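Local coordinates for protein Wss1p (Saccharomyces cerevisiae FostersO, PDB 5XBN) that cleaves DNA-bound proteins as a zinc metalloendopeptidase, helping to repair toxic DNA-protein cross-links such as trapped topoisomerase 1, at residues Ala52-Tyr57 with Val142-Gly147; Arg78-Asn83 with Met110-His115; Arg93-Cys96 with Gln102-Pro105; Glu116-Leu121 with Lys127-Lys132. One frame throughout, in Å; residues are numbered along the deposited sequence.

Contact 1 (Ala52-Tyr57 with Val142-Gly147); sequences AHKVSY and VIEQRG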
loop_
_atom_site.group_PDB
_atom_site.type_symbol
_atom_site.label_atom_id
_atom_site.label_comp_id
_atom_site.label_asym_id
_atom_site.label_seq_id
_atom_site.Cartn_x
_atom_site.Cartn_y
_atom_site.Cartn_z
ATOM N N ALA A 52 -4.252 -0.299 -4.816
ATOM C CA ALA A 52 -5.545 -0.012 -4.186
ATOM C C ALA A 52 -6.610 -1.005 -4.615
ATOM O O ALA A 52 -7.359 -1.515 -3.802
ATOM C CB ALA A 52 -5.994 1.402 -4.515
ATOM N N HIS A 53 -6.678 -1.271 -5.911
ATOM C CA HIS A 53 -7.639 -2.226 -6.437
ATOM C C HIS A 53 -7.380 -3.617 -5.887
ATOM O O HIS A 53 -8.298 -4.305 -5.432
ATOM C CB HIS A 53 -7.578 -2.244 -7.970
ATOM C CG HIS A 53 -8.406 -3.318 -8.595
ATOM N ND1 HIS A 53 -9.754 -3.450 -8.354
ATOM C CD2 HIS A 53 -8.076 -4.314 -9.451
ATOM C CE1 HIS A 53 -10.225 -4.476 -9.038
ATOM N NE2 HIS A 53 -9.226 -5.020 -9.709
ATOM N N LYS A 54 -6.120 -4.027 -5.914
ATOM C CA LYS A 54 -5.801 -5.404 -5.567
ATOM C C LYS A 54 -6.097 -5.705 -4.095
ATOM O O LYS A 54 -6.443 -6.841 -3.776
ATOM C CB LYS A 54 -4.348 -5.719 -5.882
ATOM C CG LYS A 54 -4.109 -5.967 -7.376
ATOM C CD LYS A 54 -2.654 -6.286 -7.653
ATOM C CE LYS A 54 -2.477 -7.769 -7.971
ATOM N NZ LYS A 54 -1.041 -8.140 -8.058
ATOM N N VAL A 55 -5.974 -4.710 -3.212
ATOM C CA VAL A 55 -6.274 -4.956 -1.784
ATOM C C VAL A 55 -7.712 -4.688 -1.375
ATOM O O VAL A 55 -8.034 -4.721 -0.190
ATOM C CB VAL A 55 -5.405 -4.108 -0.821
ATOM C CG1 VAL A 55 -4.000 -4.524 -0.915
ATOM C CG2 VAL A 55 -5.574 -2.603 -1.050
ATOM N N SER A 56 -8.582 -4.436 -2.342
ATOM C CA SER A 56 -9.943 -4.015 -2.013
ATOM C C SER A 56 -10.721 -5.091 -1.254
ATOM O O SER A 56 -11.429 -4.821 -0.263
ATOM C CB SER A 56 -10.688 -3.619 -3.297
ATOM O OG SER A 56 -10.781 -4.710 -4.198
ATOM N N TYR A 57 -10.577 -6.329 -1.698
ATOM C CA TYR A 57 -11.340 -7.419 -1.103
ATOM C C TYR A 57 -10.889 -7.672 0.335
ATOM O O TYR A 57 -11.715 -7.888 1.230
ATOM C CB TYR A 57 -11.171 -8.685 -1.951
ATOM C CG TYR A 57 -12.192 -9.768 -1.674
ATOM C CD1 TYR A 57 -11.971 -10.719 -0.685
ATOM C CD2 TYR A 57 -13.367 -9.851 -2.414
ATOM C CE1 TYR A 57 -12.893 -11.727 -0.435
ATOM C CE2 TYR A 57 -14.298 -10.864 -2.173
ATOM C CZ TYR A 57 -14.051 -11.793 -1.180
ATOM O OH TYR A 57 -14.956 -12.805 -0.923
ATOM N N VAL A 142 -4.156 -15.609 -1.666
ATOM C CA VAL A 142 -5.283 -16.444 -2.068
ATOM C C VAL A 142 -6.316 -15.614 -2.804
ATOM O O VAL A 142 -6.895 -16.059 -3.790
ATOM C CB VAL A 142 -5.962 -17.133 -0.856
ATOM C CG1 VAL A 142 -7.223 -17.877 -1.286
ATOM C CG2 VAL A 142 -4.986 -18.074 -0.156
ATOM N N ILE A 143 -6.567 -14.409 -2.299
ATOM C CA ILE A 143 -7.485 -13.496 -2.973
ATOM C C ILE A 143 -7.064 -13.222 -4.418
ATOM O O ILE A 143 -7.891 -13.224 -5.327
ATOM C CB ILE A 143 -7.588 -12.160 -2.210
ATOM C CG1 ILE A 143 -8.358 -12.371 -0.903
ATOM C CG2 ILE A 143 -8.255 -11.104 -3.071
ATOM C CD1 ILE A 143 -8.298 -11.174 0.083
ATOM N N GLU A 144 -5.778 -12.987 -4.621
ATOM C CA GLU A 144 -5.266 -12.681 -5.957
ATOM C C GLU A 144 -5.332 -13.912 -6.844
ATOM O O GLU A 144 -5.729 -13.831 -8.007
ATOM C CB GLU A 144 -3.839 -12.149 -5.889
ATOM C CG GLU A 144 -3.736 -10.768 -5.233
ATOM C CD GLU A 144 -2.312 -10.223 -5.244
ATOM O OE1 GLU A 144 -1.487 -10.743 -6.031
ATOM O OE2 GLU A 144 -2.009 -9.287 -4.465
ATOM N N GLN A 145 -4.952 -15.056 -6.287
ATOM C CA GLN A 145 -4.949 -16.310 -7.044
ATOM C C GLN A 145 -6.333 -16.618 -7.600
ATOM O O GLN A 145 -6.474 -17.114 -8.722
ATOM C CB GLN A 145 -4.475 -17.451 -6.151
ATOM C CG GLN A 145 -3.576 -18.461 -6.817
ATOM C CD GLN A 145 -3.306 -19.642 -5.911
ATOM O OE1 GLN A 145 -4.089 -19.930 -4.999
ATOM N NE2 GLN A 145 -2.196 -20.324 -6.143
ATOM N N ARG A 146 -7.352 -16.319 -6.801
ATOM C CA ARG A 146 -8.733 -16.592 -7.183
ATOM C C ARG A 146 -9.396 -15.401 -7.861
ATOM O O ARG A 146 -10.566 -15.465 -8.240
ATOM C CB ARG A 146 -9.535 -17.019 -5.955
ATOM C CG ARG A 146 -8.898 -18.192 -5.231
ATOM C CD ARG A 146 -9.873 -18.879 -4.303
ATOM N NE ARG A 146 -9.197 -19.885 -3.494
ATOM C CZ ARG A 146 -9.825 -20.762 -2.722
ATOM N NH1 ARG A 146 -11.151 -20.760 -2.663
ATOM N NH2 ARG A 146 -9.127 -21.638 -2.012
ATOM N N GLY A 147 -8.646 -14.314 -8.014
ATOM C CA GLY A 147 -9.147 -13.120 -8.673
ATOM C C GLY A 147 -10.343 -12.488 -7.983
ATOM O O GLY A 147 -11.202 -11.897 -8.637
#
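Tyr-57 overlaps Ile-143, with ring atom CD1 of the tyrosine 3.8 Å from the Ile-143 CD1 methyl. The methyl meets the ring obliquely. A second touch lies nearer the backbone, where Tyr-57 CB is 4.0 Å from Ile-143 CG2. Both branches of the isoleucine are therefore used. The CA-CB bonds of both residues point into the contact. CG of Tyr-57 is anti to its own N (chi1 -164°), which carries the ring along Ile-143. Leu-148 touches both side chains.

Beside this apolar patch the contact becomes polar. Lys-54 and Glu-144 cross at about a right angle. Lys-54 NZ reaches Glu-144 OE1 at 3.3 Å, a salt bridge whose hydrogen bond is weak. The lysine chain is bent at chi3 (107°), which turns CE and NZ to the carboxylate. The other oxygen, Glu-144 OE2, accepts from Gln-140 NE2, and the same amide nitrogen also donates to the backbone O of Lys-54. Gln-140 thus ties the carboxylate to the end of the helix that carries Lys-54.

The contact joins the break between helix 41-54 and helix 56-62 to the last turn of helix 127-145. Helix 106-118 packs beside it, with Met-110 against Lys-54 and Val-55.

Contact 2 (Arg78-Asn83 with Met110-His115); sequences RLLGMN and MGTMLH. With ZN (zinc ion), chain B.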
loop_
_atom_site.group_PDB
_atom_site.type_symbol
_atom_site.label_atom_id
_atom_site.label_comp_id
_atom_site.label_asym_id
_atom_site.label_seq_id
_atom_site.Cartn_x
_atom_site.Cartn_y
_atom_site.Cartn_z
ATOM N N ARG A 78 15.763 3.745 4.310
ATOM C CA ARG A 78 15.221 2.542 4.930
ATOM C C ARG A 78 13.703 2.635 5.077
ATOM O O ARG A 78 13.036 1.656 5.403
ATOM C CB ARG A 78 15.868 2.290 6.290
ATOM C CG ARG A 78 16.844 1.118 6.286
ATOM N N LEU A 79 13.171 3.823 4.817
ATOM C CA LEU A 79 11.742 4.081 4.946
ATOM C C LEU A 79 10.982 3.644 3.684
ATOM O O LEU A 79 11.244 4.142 2.587
ATOM C CB LEU A 79 11.523 5.566 5.228
ATOM C CG LEU A 79 10.200 6.037 5.809
ATOM C CD1 LEU A 79 9.729 5.082 6.902
ATOM C CD2 LEU A 79 10.408 7.440 6.352
ATOM N N LEU A 80 10.041 2.717 3.845
ATOM C CA LEU A 80 9.297 2.172 2.711
ATOM C C LEU A 80 7.811 2.527 2.745
ATOM O O LEU A 80 7.135 2.526 1.716
ATOM C CB LEU A 80 9.441 0.654 2.672
ATOM C CG LEU A 80 10.844 0.116 2.400
ATOM C CD1 LEU A 80 10.823 -1.402 2.369
ATOM C CD2 LEU A 80 11.363 0.680 1.104
ATOM N N GLY A 81 7.305 2.817 3.934
ATOM C CA GLY A 81 5.894 3.120 4.091
ATOM C C GLY A 81 5.623 3.723 5.447
ATOM O O GLY A 81 6.479 3.695 6.327
HETATM N N MSE A 82 4.443 4.307 5.620
HETATM C CA MSE A 82 4.091 4.903 6.901
HETATM C C MSE A 82 2.578 5.000 7.049
HETATM O O MSE A 82 1.855 5.098 6.063
HETATM C CB MSE A 82 4.728 6.287 7.040
HETATM C CG MSE A 82 4.623 6.923 8.382
HETATM SE SE MSE A 82 5.818 8.464 8.440
HETATM C CE MSE A 82 7.478 7.535 8.237
ATOM N N ASN A 83 2.099 4.935 8.281
ATOM C CA ASN A 83 0.665 4.991 8.518
ATOM C C ASN A 83 0.402 6.084 9.519
ATOM O O ASN A 83 0.759 5.954 10.687
ATOM C CB ASN A 83 0.128 3.639 9.010
ATOM C CG ASN A 83 -1.389 3.639 9.208
ATOM O OD1 ASN A 83 -1.978 4.632 9.635
ATOM N ND2 ASN A 83 -2.026 2.507 8.902
HETATM N N MSE A 110 3.324 -4.265 -2.398
HETATM C CA MSE A 110 2.157 -4.879 -1.764
HETATM C C MSE A 110 2.493 -5.323 -0.347
HETATM O O MSE A 110 1.652 -5.256 0.554
HETATM C CB MSE A 110 1.643 -6.075 -2.564
HETATM C CG MSE A 110 0.454 -6.803 -1.904
HETATM SE SE MSE A 110 -1.096 -5.651 -1.613
HETATM C CE MSE A 110 -1.075 -4.998 -3.464
ATOM N N GLY A 111 3.731 -5.776 -0.155
ATOM C CA GLY A 111 4.156 -6.231 1.154
ATOM C C GLY A 111 4.144 -5.082 2.130
ATOM O O GLY A 111 3.695 -5.218 3.267
ATOM N N THR A 112 4.631 -3.936 1.673
ATOM C CA THR A 112 4.609 -2.727 2.483
ATOM C C THR A 112 3.186 -2.235 2.720
ATOM O O THR A 112 2.843 -1.779 3.822
ATOM C CB THR A 112 5.444 -1.631 1.823
ATOM O OG1 THR A 112 6.809 -2.055 1.812
ATOM C CG2 THR A 112 5.321 -0.317 2.594
HETATM N N MSE A 113 2.341 -2.337 1.699
HETATM C CA MSE A 113 0.947 -1.960 1.874
HETATM C C MSE A 113 0.293 -2.764 2.994
HETATM O O MSE A 113 -0.404 -2.201 3.840
HETATM C CB MSE A 113 0.156 -2.143 0.580
HETATM C CG MSE A 113 -1.319 -1.767 0.693
HETATM SE SE MSE A 113 -1.620 0.141 1.107
HETATM C CE MSE A 113 -3.567 0.167 1.038
ATOM N N LEU A 114 0.522 -4.075 3.018
ATOM C CA LEU A 114 -0.092 -4.910 4.041
ATOM C C LEU A 114 0.488 -4.617 5.428
ATOM O O LEU A 114 -0.236 -4.649 6.426
ATOM C CB LEU A 114 0.066 -6.389 3.694
ATOM C CG LEU A 114 -0.612 -6.818 2.379
ATOM C CD1 LEU A 114 -0.399 -8.301 2.111
ATOM C CD2 LEU A 114 -2.084 -6.494 2.378
ATOM N N HIS A 115 1.788 -4.339 5.488
ATOM C CA HIS A 115 2.418 -3.881 6.722
ATOM C C HIS A 115 1.704 -2.644 7.248
ATOM O O HIS A 115 1.354 -2.552 8.425
ATOM C CB HIS A 115 3.905 -3.566 6.481
ATOM C CG HIS A 115 4.644 -3.088 7.700
ATOM N ND1 HIS A 115 5.675 -3.809 8.272
ATOM C CD2 HIS A 115 4.519 -1.960 8.443
ATOM C CE1 HIS A 115 6.144 -3.149 9.317
ATOM N NE2 HIS A 115 5.464 -2.020 9.442
HETATM ZN ZN ZN B . 5.566 -0.773 10.960
HETATM O O HOH W 1 6.816 0.735 10.829
#
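Strand residue Gly-81 passes helix residue Thr-112 at a CA-CA distance of 6.2 Å, close enough for the helix side chain to lie directly on the strand backbone. Thr-112 does most of the touching, through both of its branches. Its methyl CG2 is 3.5 Å from Leu-80 O and 3.8 Å from Gly-81 CA. The methyl thus rests on the backbone at Gly-81, which has no side chain. With CG2 anti to the Thr-112 N and OG1 beside that N (chi1 -65°), the methyl goes to the peptide after Leu-80 and the hydroxyl to the leucine side chain. There OG1 lies 3.9 Å from Leu-80 CB, and the two side chains cross at about a right angle. These are packing contacts.

One turn on along the helix, His-115 binds the zinc ion through NE2 at 2.0 Å. A water lies 2.0 Å from the zinc, and His-119 and His-125 complete the site. Asn-83 ND2 donates to Glu-116 O and to Asn-120 OD1, which ties the strand to the end of helix 106-118 and the residues after it.

The contact sets edge strand 81-84 of the mixed sheet against helix 106-118. Strand 89-96 is the neighbour of 81-84 in the sheet, and its Leu-92 also touches Thr-112. Helices 41-54 and 127-145 pack against helix 106-118 as well.

Contact 3 (Arg93-Cys96 with Gln102-Pro105); sequences RLRC and QFLP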
loop_
_atom_site.group_PDB
_atom_site.type_symbol
_atom_site.label_atom_id
_atom_site.label_comp_id
_atom_site.label_asym_id
_atom_site.label_seq_id
_atom_site.Cartn_x
_atom_site.Cartn_y
_atom_site.Cartn_z
ATOM N N ARG A 93 6.408 4.162 -0.489
ATOM C CA ARG A 93 7.498 4.366 -1.439
ATOM C C ARG A 93 7.250 3.487 -2.654
ATOM O O ARG A 93 7.082 2.277 -2.512
ATOM C CB ARG A 93 8.850 4.029 -0.813
ATOM C CG ARG A 93 10.015 4.238 -1.784
ATOM C CD ARG A 93 11.309 3.656 -1.219
ATOM N NE ARG A 93 11.842 4.418 -0.089
ATOM C CZ ARG A 93 12.603 5.501 -0.205
ATOM N NH1 ARG A 93 12.918 5.969 -1.406
ATOM N NH2 ARG A 93 13.054 6.114 0.878
ATOM N N LEU A 94 7.205 4.095 -3.839
ATOM C CA LEU A 94 6.967 3.362 -5.083
ATOM C C LEU A 94 8.245 3.168 -5.891
ATOM O O LEU A 94 8.310 2.313 -6.768
ATOM C CB LEU A 94 5.952 4.098 -5.960
ATOM C CG LEU A 94 4.556 4.359 -5.402
ATOM C CD1 LEU A 94 3.723 5.052 -6.464
ATOM C CD2 LEU A 94 3.886 3.068 -4.950
ATOM N N ARG A 95 9.251 3.977 -5.590
ATOM C CA ARG A 95 10.452 4.057 -6.420
ATOM C C ARG A 95 11.711 3.613 -5.685
ATOM O O ARG A 95 11.833 3.821 -4.482
ATOM C CB ARG A 95 10.625 5.492 -6.917
ATOM C CG ARG A 95 9.491 5.980 -7.788
ATOM C CD ARG A 95 9.530 7.488 -7.919
ATOM N NE ARG A 95 8.351 7.985 -8.610
ATOM C CZ ARG A 95 8.261 8.104 -9.930
ATOM N NH1 ARG A 95 9.296 7.767 -10.697
ATOM N NH2 ARG A 95 7.141 8.557 -10.478
ATOM N N CYS A 96 12.655 3.020 -6.415
ATOM C CA CYS A 96 13.944 2.630 -5.833
ATOM C C CYS A 96 14.670 3.822 -5.212
ATOM O O CYS A 96 14.743 4.901 -5.807
ATOM C CB CYS A 96 14.835 1.968 -6.893
ATOM S SG CYS A 96 14.519 0.202 -7.118
ATOM N N GLN A 102 13.319 4.109 -11.395
ATOM C CA GLN A 102 12.980 2.701 -11.302
ATOM C C GLN A 102 11.933 2.467 -10.218
ATOM O O GLN A 102 12.106 2.890 -9.076
ATOM C CB GLN A 102 14.229 1.874 -11.016
ATOM C CG GLN A 102 14.004 0.377 -11.057
ATOM C CD GLN A 102 15.045 -0.336 -11.898
ATOM O OE1 GLN A 102 14.757 -0.789 -13.007
ATOM N NE2 GLN A 102 16.264 -0.434 -11.378
ATOM N N PHE A 103 10.846 1.803 -10.590
ATOM C CA PHE A 103 9.818 1.441 -9.626
ATOM C C PHE A 103 10.177 0.147 -8.905
ATOM O O PHE A 103 10.744 -0.773 -9.500
ATOM C CB PHE A 103 8.459 1.308 -10.322
ATOM C CG PHE A 103 7.904 2.619 -10.820
ATOM C CD1 PHE A 103 7.451 3.575 -9.924
ATOM C CD2 PHE A 103 7.836 2.894 -12.174
ATOM C CE1 PHE A 103 6.946 4.773 -10.361
ATOM C CE2 PHE A 103 7.331 4.101 -12.625
ATOM C CZ PHE A 103 6.883 5.042 -11.718
ATOM N N LEU A 104 9.848 0.081 -7.617
ATOM C CA LEU A 104 9.993 -1.155 -6.858
ATOM C C LEU A 104 9.058 -2.210 -7.437
ATOM O O LEU A 104 8.045 -1.873 -8.060
ATOM C CB LEU A 104 9.679 -0.924 -5.371
ATOM C CG LEU A 104 10.510 0.093 -4.582
ATOM C CD1 LEU A 104 9.944 0.246 -3.167
ATOM C CD2 LEU A 104 11.974 -0.322 -4.519
ATOM N N PRO A 105 9.387 -3.495 -7.239
ATOM C CA PRO A 105 8.490 -4.547 -7.723
ATOM C C PRO A 105 7.144 -4.494 -7.011
ATOM O O PRO A 105 7.088 -4.136 -5.832
ATOM C CB PRO A 105 9.239 -5.842 -7.375
ATOM C CG PRO A 105 10.663 -5.436 -7.221
ATOM C CD PRO A 105 10.619 -4.047 -6.651
#
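Two backbone hydrogen bonds frame the contact between Arg-93 to Cys-96 and Gln-102 to Pro-105. Cys-96 N gives to Gln-102 O at 2.7 Å, nearly straight at the hydrogen (167°). Leu-104 N gives to Leu-94 O at 2.8 Å, with the donor tilted 30° from the carbonyl plane. Between them Arg-95 and Phe-103 form an antiparallel non-hydrogen-bonded pair. Each carbonyl also receives a CA-H contact: Phe-103 CA lies 3.3 Å from Leu-94 O, and Arg-95 CA the same from Gln-102 O.

The second kind of contact is an arginine beside an aromatic ring. The Arg-95 and Phe-103 side chains run side by side in the same direction. Phe-103 CE1 sits over the centre of one guanidinium face, 3.6 Å from Arg-95 CZ, with the planes 46° apart. Arg-95 is extended from CG to NE, which brings its head level with the ring. Leu-94 O lies at the ring edge.

Apolar packing lies away from the arginine head: Leu-104 CD2 touches Cys-96 SG at 3.7 Å. The other methyl, CD1, lies against the backbone oxygen of Arg-93.

The head of Arg-95 has firm partners elsewhere: Glu-71 makes a salt bridge to NE, and Pro-39 O and Glu-100 O accept from NH1. These bonds probably fix the guanidinium plane against the ring and partly offset its charge.

Contact 4 (Glu116-Leu121 with Lys127-Lys132); sequences ELTHNL and KKFYNK. With ZN (zinc ion), chain B.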
loop_
_atom_site.group_PDB
_atom_site.type_symbol
_atom_site.label_atom_id
_atom_site.label_comp_id
_atom_site.label_asym_id
_atom_site.label_seq_id
_atom_site.Cartn_x
_atom_site.Cartn_y
_atom_site.Cartn_z
ATOM N N GLU A 116 1.492 -1.669 6.377
ATOM C CA GLU A 116 0.871 -0.434 6.842
ATOM C C GLU A 116 -0.602 -0.593 7.188
ATOM O O GLU A 116 -1.073 0.066 8.097
ATOM C CB GLU A 116 1.040 0.681 5.805
ATOM C CG GLU A 116 2.512 0.963 5.482
ATOM C CD GLU A 116 3.336 1.320 6.699
ATOM O OE1 GLU A 116 2.779 1.835 7.688
ATOM O OE2 GLU A 116 4.559 1.106 6.664
ATOM N N LEU A 117 -1.326 -1.454 6.469
ATOM C CA LEU A 117 -2.714 -1.742 6.840
ATOM C C LEU A 117 -2.787 -2.359 8.232
ATOM O O LEU A 117 -3.716 -2.107 8.981
ATOM C CB LEU A 117 -3.375 -2.679 5.823
ATOM C CG LEU A 117 -3.780 -1.972 4.524
ATOM C CD1 LEU A 117 -4.216 -3.009 3.493
ATOM C CD2 LEU A 117 -4.902 -0.952 4.806
ATOM N N THR A 118 -1.804 -3.178 8.572
ATOM C CA THR A 118 -1.783 -3.805 9.892
ATOM C C THR A 118 -1.744 -2.727 10.984
ATOM O O THR A 118 -2.338 -2.895 12.040
ATOM C CB THR A 118 -0.582 -4.770 10.023
ATOM O OG1 THR A 118 -0.653 -5.762 8.986
ATOM C CG2 THR A 118 -0.580 -5.473 11.365
ATOM N N HIS A 119 -1.086 -1.604 10.691
ATOM C CA HIS A 119 -1.016 -0.475 11.624
ATOM C C HIS A 119 -2.342 0.287 11.785
ATOM O O HIS A 119 -2.450 1.155 12.655
ATOM C CB HIS A 119 0.079 0.514 11.182
ATOM C CG HIS A 119 1.475 0.068 11.502
ATOM N ND1 HIS A 119 1.836 -0.426 12.739
ATOM C CD2 HIS A 119 2.599 0.049 10.748
ATOM C CE1 HIS A 119 3.122 -0.732 12.728
ATOM N NE2 HIS A 119 3.613 -0.445 11.533
ATOM N N ASN A 120 -3.347 -0.013 10.964
ATOM C CA ASN A 120 -4.706 0.478 11.255
ATOM C C ASN A 120 -5.187 -0.068 12.590
ATOM O O ASN A 120 -5.992 0.566 13.286
ATOM C CB ASN A 120 -5.705 0.072 10.157
ATOM C CG ASN A 120 -5.672 1.000 8.957
ATOM O OD1 ASN A 120 -4.640 1.618 8.656
ATOM N ND2 ASN A 120 -6.804 1.101 8.259
ATOM N N LEU A 121 -4.687 -1.251 12.947
ATOM C CA LEU A 121 -5.109 -1.940 14.169
ATOM C C LEU A 121 -4.066 -1.908 15.271
ATOM O O LEU A 121 -4.399 -1.721 16.446
ATOM C CB LEU A 121 -5.438 -3.405 13.883
ATOM C CG LEU A 121 -6.659 -3.731 13.029
ATOM C CD1 LEU A 121 -6.693 -5.225 12.719
ATOM C CD2 LEU A 121 -7.920 -3.309 13.746
ATOM N N LYS A 127 3.897 -9.079 18.923
ATOM C CA LYS A 127 3.347 -10.336 18.431
ATOM C C LYS A 127 2.012 -10.143 17.736
ATOM O O LYS A 127 1.764 -10.774 16.713
ATOM C CB LYS A 127 3.204 -11.341 19.570
ATOM C CG LYS A 127 4.522 -11.972 19.937
ATOM C CD LYS A 127 4.324 -13.040 20.982
ATOM C CE LYS A 127 5.635 -13.701 21.348
ATOM N NZ LYS A 127 5.372 -14.821 22.293
ATOM N N LYS A 128 1.166 -9.274 18.288
ATOM C CA LYS A 128 -0.124 -8.945 17.678
ATOM C C LYS A 128 0.059 -8.457 16.249
ATOM O O LYS A 128 -0.647 -8.891 15.327
ATOM C CB LYS A 128 -0.842 -7.859 18.483
ATOM C CG LYS A 128 -1.363 -8.292 19.826
ATOM C CD LYS A 128 -1.871 -7.083 20.615
ATOM C CE LYS A 128 -0.747 -6.084 20.847
ATOM N NZ LYS A 128 -1.007 -5.141 21.971
ATOM N N PHE A 129 1.007 -7.542 16.085
ATOM C CA PHE A 129 1.287 -6.964 14.780
ATOM C C PHE A 129 1.730 -8.038 13.792
ATOM O O PHE A 129 1.169 -8.168 12.709
ATOM C CB PHE A 129 2.375 -5.881 14.872
ATOM C CG PHE A 129 2.771 -5.328 13.527
ATOM C CD1 PHE A 129 3.776 -5.936 12.775
ATOM C CD2 PHE A 129 2.121 -4.225 12.997
ATOM C CE1 PHE A 129 4.122 -5.461 11.530
ATOM C CE2 PHE A 129 2.465 -3.749 11.735
ATOM C CZ PHE A 129 3.467 -4.365 11.006
ATOM N N TYR A 130 2.762 -8.792 14.156
ATOM C CA TYR A 130 3.340 -9.740 13.212
ATOM C C TYR A 130 2.370 -10.877 12.897
ATOM O O TYR A 130 2.323 -11.379 11.770
ATOM C CB TYR A 130 4.650 -10.290 13.756
ATOM C CG TYR A 130 5.795 -9.320 13.644
ATOM C CD1 TYR A 130 6.317 -8.980 12.406
ATOM C CD2 TYR A 130 6.352 -8.730 14.777
ATOM C CE1 TYR A 130 7.361 -8.094 12.295
ATOM C CE2 TYR A 130 7.406 -7.842 14.673
ATOM C CZ TYR A 130 7.901 -7.525 13.429
ATOM O OH TYR A 130 8.950 -6.641 13.293
ATOM N N ASN A 131 1.593 -11.281 13.891
ATOM C CA ASN A 131 0.602 -12.324 13.670
ATOM C C ASN A 131 -0.429 -11.891 12.645
ATOM O O ASN A 131 -0.754 -12.615 11.707
ATOM C CB ASN A 131 -0.120 -12.690 14.968
ATOM C CG ASN A 131 -1.209 -13.703 14.727
ATOM O OD1 ASN A 131 -0.928 -14.834 14.347
ATOM N ND2 ASN A 131 -2.454 -13.291 14.880
ATOM N N LYS A 132 -0.938 -10.681 12.828
ATOM C CA LYS A 132 -1.920 -10.133 11.910
ATOM C C LYS A 132 -1.340 -9.945 10.506
ATOM O O LYS A 132 -1.994 -10.278 9.512
ATOM C CB LYS A 132 -2.445 -8.800 12.454
ATOM C CG LYS A 132 -3.468 -8.134 11.549
ATOM C CD LYS A 132 -4.733 -8.942 11.491
ATOM C CE LYS A 132 -5.700 -8.377 10.480
ATOM N NZ LYS A 132 -6.968 -9.160 10.549
HETATM ZN ZN ZN B . 5.566 -0.773 10.960
HETATM O O HOH W 1 6.816 0.735 10.829
#
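Phe-129 lies beside His-119 and Thr-118 and is the main link across this contact. Its CE2 stands over one face of the His-119 imidazole, offset toward the rim, and is 3.2 Å from His-119 CE1. The two rings are oblique, with planes at 33° and centroids 4.6 Å apart. CG of Phe-129 lies opposite its N across the CA-CB bond (chi1 176°), and this swings the ring to the histidine. His-119 is held from several sides. Its NE2 binds the zinc ion at 2.1 Å, and its ND1 is bonded to Phe-122 O. That carbonyl probably orients the imidazole and may polarise it toward the metal. Phe-129 also meets His-115 and His-125 edge-to-face, so it touches all three zinc ligands. The Thr-118 methyl comes in across the phenylalanine, with CG2 3.4 Å from Phe-129 CD2. The Thr-118 hydroxyl is occupied within its own helix, by Leu-114 O.

Further on, Lys-132 packs with its aliphatic part. Its CG is 3.9 Å from Thr-118 CG2, and its CE is 4.0 Å from Leu-121 CD1. A bend at chi2 (67°) takes the chain along to the leucine. NZ goes on to Asn-62 OD1.

This is the HExxH helix of a zinc metalloprotease, with Glu-116 as the probable active-site residue and His-125 as the third ligand.

Overall arrangement
Contact 1 closes the longest loop of the four, and the other three are nested inside it. Contact 3 lies within the loop of contact 2, and contact 4 follows. Contacts 2 and 4 share helix 106-118, the zinc ion and its water, with centres 12 Å apart. The centres of contacts 2 and 3 are also 12 Å apart, and the two meet through neighbouring strands 81-84 and 89-96. Contacts 1 and 4 use opposite ends of one helix, 127-145. Their centres are 19 Å apart. Contacts 3 and 4, with centres 23 Å apart, lie on opposite sides of the chain's centre. Helix 106-118 thus links the sheet edge, the metal site and the C-terminal helix within one protease domain.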